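PDB 3FFR: phosphoserine aminotransferase SerC, which probably catalyses the pyridoxal-phosphate-dependent transamination that makes O-phosphoserine, as a dimeric class-V aminotransferase. Local coordinates for residues A[21-24]-A[25-28]; A[69-72]-A[73-76]. All coordinates share one frame; numbering follows the deposited sequence. Where two conformers were deposited one is given.

Contact 1: A[21-24]-A[25-28]; sequences QHMI and TALD
The hydroxyl of Thr25 has two polar groups about it: a water lies 2.8 Å from Thr25 OG1, and Gln21 O stands 3.2 Å from it. The same water sits 2.7 Å from His22 ND1, in the plane of the imidazole at its edge, and so bridges two side chains three residues apart on one helix. Thr25 OG1 lies beside its own backbone N (chi1 -59°), which turns it back over the preceding turn. Gln21 occupies two conformers; in one of them its chain crosses the threonine at about a right angle and NE2 comes 3.6 Å from Thr25 OG1, an approach that remains doubtful. Beneath these side chains run regular i to i+4 bonds, among them Thr25 N to Gln21 O at 3.0 Å and Asp28 N to Ile24 O at 2.9 Å. On the apolar flank CD1 of Ile24 meets CD1 of Leu27 at 4.2 Å, and SE of Met23, a selenomethionine, lies 4.5 Å from Ala26 CB. Ile24 packs on Ile24 of the second subunit, while Asp28 OD1 makes a salt bridge with Arg20 of that subunit. His22 NE2 is bonded to Asp258 of helix 246-262. The two partners probably restrict the rotation of the imidazole, and the carboxylate of Asp258 would be expected to polarise the ring.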
loop_
_atom_site.group_PDB
_atom_site.type_symbol
_atom_site.label_atom_id
_atom_site.label_comp_id
_atom_site.label_asym_id
_atom_site.label_seq_id
_atom_site.Cartn_x
_atom_site.Cartn_y
_atom_site.Cartn_z
ATOM N N GLN A 21 5.108 7.120 20.415
ATOM C CA GLN A 21 6.408 6.657 20.908
ATOM C C GLN A 21 6.933 5.511 20.056
ATOM O O GLN A 21 8.147 5.457 19.803
ATOM C CB GLN A 21 6.438 6.359 22.414
ATOM C CG GLN A 21 7.861 5.947 22.892
ATOM C CD GLN A 21 9.000 6.901 22.444
ATOM O OE1 GLN A 21 9.024 8.088 22.807
ATOM N NE2 GLN A 21 9.970 6.361 21.684
ATOM N N HIS A 22 6.052 4.657 19.558
ATOM C CA HIS A 22 6.488 3.560 18.673
ATOM C C HIS A 22 7.058 4.053 17.373
ATOM O O HIS A 22 7.993 3.452 16.823
ATOM C CB HIS A 22 5.385 2.527 18.401
ATOM C CG HIS A 22 4.939 1.777 19.613
ATOM N ND1 HIS A 22 5.823 1.214 20.518
ATOM C CD2 HIS A 22 3.698 1.438 20.032
ATOM C CE1 HIS A 22 5.133 0.591 21.458
ATOM N NE2 HIS A 22 3.845 0.702 21.182
HETATM N N MSE A 23 6.513 5.164 16.869
HETATM C CA MSE A 23 7.006 5.745 15.622
HETATM C C MSE A 23 8.403 6.342 15.867
HETATM O O MSE A 23 9.300 6.325 15.002
HETATM C CB MSE A 23 6.083 6.825 15.088
HETATM C CG MSE A 23 6.522 7.426 13.751
HETATM SE SE MSE A 23 6.277 6.181 12.315
HETATM C CE MSE A 23 4.410 6.635 11.915
ATOM N N ILE A 24 8.599 6.883 17.055
ATOM C CA ILE A 24 9.928 7.441 17.379
ATOM C C ILE A 24 10.935 6.295 17.402
ATOM O O ILE A 24 12.074 6.399 16.904
ATOM C CB ILE A 24 9.958 8.230 18.678
ATOM C CG1 ILE A 24 9.036 9.434 18.556
ATOM C CG2 ILE A 24 11.373 8.683 18.972
ATOM C CD1 ILE A 24 9.343 10.297 17.424
ATOM N N THR A 25 10.499 5.177 17.956
ATOM C CA THR A 25 11.347 3.984 17.962
ATOM C C THR A 25 11.670 3.542 16.531
ATOM O O THR A 25 12.810 3.181 16.210
ATOM C CB THR A 25 10.705 2.829 18.720
ATOM O OG1 THR A 25 10.462 3.229 20.073
ATOM C CG2 THR A 25 11.611 1.627 18.737
ATOM N N ALA A 26 10.660 3.575 15.669
ATOM C CA ALA A 26 10.833 3.191 14.240
ATOM C C ALA A 26 11.887 4.040 13.577
ATOM O O ALA A 26 12.724 3.559 12.810
ATOM C CB ALA A 26 9.475 3.292 13.440
ATOM N N LEU A 27 11.849 5.327 13.890
ATOM C CA LEU A 27 12.798 6.247 13.269
ATOM C C LEU A 27 14.188 5.969 13.820
ATOM O O LEU A 27 15.182 5.907 13.077
ATOM C CB LEU A 27 12.413 7.695 13.546
ATOM C CG LEU A 27 11.124 8.178 12.884
ATOM C CD1 LEU A 27 10.692 9.528 13.468
ATOM C CD2 LEU A 27 11.229 8.188 11.328
ATOM N N ASP A 28 14.246 5.784 15.121
ATOM C CA ASP A 28 15.524 5.548 15.807
ATOM C C ASP A 28 16.226 4.297 15.345
ATOM O O ASP A 28 17.475 4.273 15.201
ATOM C CB ASP A 28 15.341 5.452 17.330
ATOM C CG ASP A 28 15.163 6.802 17.988
ATOM O OD1 ASP A 28 15.439 7.813 17.340
ATOM O OD2 ASP A 28 14.791 6.844 19.176
HETATM O O HOH W 1 8.514 1.356 20.901
#

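Contact 2: A[69-72]-A[73-76]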
loop_
_atom_site.group_PDB
_atom_site.type_symbol
_atom_site.label_atom_id
_atom_site.label_comp_id
_atom_site.label_asym_id
_atom_site.label_seq_id
_atom_site.Cartn_x
_atom_site.Cartn_y
_atom_site.Cartn_z
ATOM N N SER A 69 -4.388 -2.511 1.398
ATOM C CA SER A 69 -5.671 -1.941 1.854
ATOM C C SER A 69 -6.741 -3.013 1.899
ATOM O O SER A 69 -6.556 -4.108 1.353
ATOM C CB SER A 69 -6.136 -0.844 0.841
ATOM O OG SER A 69 -6.335 -1.388 -0.461
ATOM N N ALA A 70 -7.863 -2.736 2.584
ATOM C CA ALA A 70 -8.983 -3.704 2.608
ATOM C C ALA A 70 -9.618 -3.783 1.220
ATOM O O ALA A 70 -10.073 -4.839 0.773
ATOM C CB ALA A 70 -10.046 -3.357 3.704
ATOM N N THR A 71 -9.606 -2.658 0.532
ATOM C CA THR A 71 -10.185 -2.578 -0.823
ATOM C C THR A 71 -9.413 -3.502 -1.787
ATOM O O THR A 71 -9.995 -4.257 -2.586
ATOM C CB THR A 71 -10.226 -1.128 -1.351
ATOM O OG1 THR A 71 -10.978 -0.302 -0.443
ATOM C CG2 THR A 71 -10.883 -1.036 -2.755
ATOM N N GLU A 72 -8.098 -3.531 -1.627
ATOM C CA GLU A 72 -7.285 -4.454 -2.398
ATOM C C GLU A 72 -7.730 -5.904 -2.116
ATOM O O GLU A 72 -7.866 -6.717 -3.034
ATOM C CB GLU A 72 -5.792 -4.345 -2.089
ATOM C CG GLU A 72 -5.043 -5.333 -2.944
ATOM C CD GLU A 72 -3.536 -5.452 -2.775
ATOM O OE1 GLU A 72 -2.928 -4.746 -1.952
ATOM O OE2 GLU A 72 -2.962 -6.302 -3.522
ATOM N N ILE A 73 -7.941 -6.191 -0.834
ATOM C CA ILE A 73 -8.360 -7.516 -0.377
ATOM C C ILE A 73 -9.719 -7.917 -1.026
ATOM O O ILE A 73 -9.880 -9.063 -1.505
ATOM C CB ILE A 73 -8.345 -7.685 1.155
ATOM C CG1 ILE A 73 -6.908 -7.573 1.679
ATOM C CG2 ILE A 73 -8.968 -9.060 1.540
ATOM C CD1 ILE A 73 -6.829 -7.340 3.189
ATOM N N TRP A 74 -10.646 -6.975 -1.135
ATOM C CA TRP A 74 -11.905 -7.303 -1.857
ATOM C C TRP A 74 -11.584 -7.862 -3.264
ATOM O O TRP A 74 -12.095 -8.869 -3.723
ATOM C CB TRP A 74 -12.773 -6.087 -2.064
ATOM C CG TRP A 74 -13.490 -5.556 -0.882
ATOM C CD1 TRP A 74 -13.761 -6.178 0.302
ATOM C CD2 TRP A 74 -14.090 -4.257 -0.795
ATOM N NE1 TRP A 74 -14.495 -5.337 1.127
ATOM C CE2 TRP A 74 -14.707 -4.156 0.473
ATOM C CE3 TRP A 74 -14.174 -3.189 -1.665
ATOM C CZ2 TRP A 74 -15.423 -3.026 0.855
ATOM C CZ3 TRP A 74 -14.849 -2.067 -1.277
ATOM C CH2 TRP A 74 -15.450 -1.977 -0.025
ATOM N N GLU A 75 -10.754 -7.126 -3.984
ATOM C CA GLU A 75 -10.361 -7.527 -5.344
ATOM C C GLU A 75 -9.677 -8.889 -5.375
ATOM O O GLU A 75 -10.008 -9.756 -6.211
ATOM C CB GLU A 75 -9.477 -6.457 -5.993
ATOM C CG GLU A 75 -9.136 -6.769 -7.451
ATOM C CD GLU A 75 -8.207 -5.739 -8.055
ATOM O OE1 GLU A 75 -6.998 -5.857 -7.819
ATOM O OE2 GLU A 75 -8.690 -4.928 -8.845
ATOM N N ARG A 76 -8.727 -9.085 -4.456
ATOM C CA ARG A 76 -7.940 -10.323 -4.402
ATOM C C ARG A 76 -8.793 -11.522 -4.030
ATOM O O ARG A 76 -8.531 -12.658 -4.479
ATOM C CB ARG A 76 -6.732 -10.221 -3.465
ATOM C CG ARG A 76 -5.769 -9.085 -3.745
ATOM C CD ARG A 76 -5.434 -8.931 -5.202
ATOM N NE ARG A 76 -4.444 -7.844 -5.404
ATOM C CZ ARG A 76 -4.021 -7.452 -6.597
ATOM N NH1 ARG A 76 -4.535 -8.014 -7.690
ATOM N NH2 ARG A 76 -3.074 -6.521 -6.689
#
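Ser69, in an extended conformation (phi/psi -163°/165°), is the N-cap of a helix whose first turns are closed by Trp74 N to Ala70 O at 2.9 Å and Arg76 N to Glu72 O at 2.9 Å. Its hydroxyl accepts from Glu72 N, 3.0 Å from Ser69 OG. One turn on, Glu72 stretches its chain fully, and OE2 takes two nitrogens of Arg76 side-on: Arg76 NE at 2.8 Å through the anti lone pair, and Arg76 NH2 at 3.2 Å from above the carboxylate plane. The oxygen lies in the guanidinium plane, although carboxylate and guanidinium are turned 65° apart. Over a guanidinium face comes Glu75 OE1, 3.3 Å from Arg76 NH1, by charge alone. Trp74 lays one ring face against Thr71 CA. Its NE1 is bonded to Asp167, and Thr71 OG1 bonds a phosphate oxygen of the pyridoxal-phosphate lysine at position 191, placing the N-terminal end of helix 70-81 at the cofactor phosphate. Glu72 OE2 also accepts from His226, while on the second subunit Glu75 pairs with Arg76 NH2 and Thr224 bonds Glu75 OE2. The buried guanidinium thus has carboxylates from both subunits around it, which would offset its charge and that of Arg76 of the second subunit close by.

In the fold
From the N terminus, strand 6-8 leads to helix 19-28, where contact 1 spans successive turns; helix 39-55 and strand 62-67 then precede contact 2, at the start of helix 70-81. Neither contact closes a long loop, since each joins adjacent four-residue segments, and they follow in series without nesting or crossing. The centres of contact 1 and contact 2 are about 28 Å apart. The nearest atoms of contact 1 and contact 2 are about 16 Å apart. Contact 1 is peripheral, setting helix 19-28 against helix 246-262, whereas contact 2 is buried, where helix 70-81 packs on strands 62-67 and 184-188 of the seven-stranded sheet and on helix 93-104. Both touch the second subunit, so the dimer interface takes in both an outlying helix and the cofactor-bearing core.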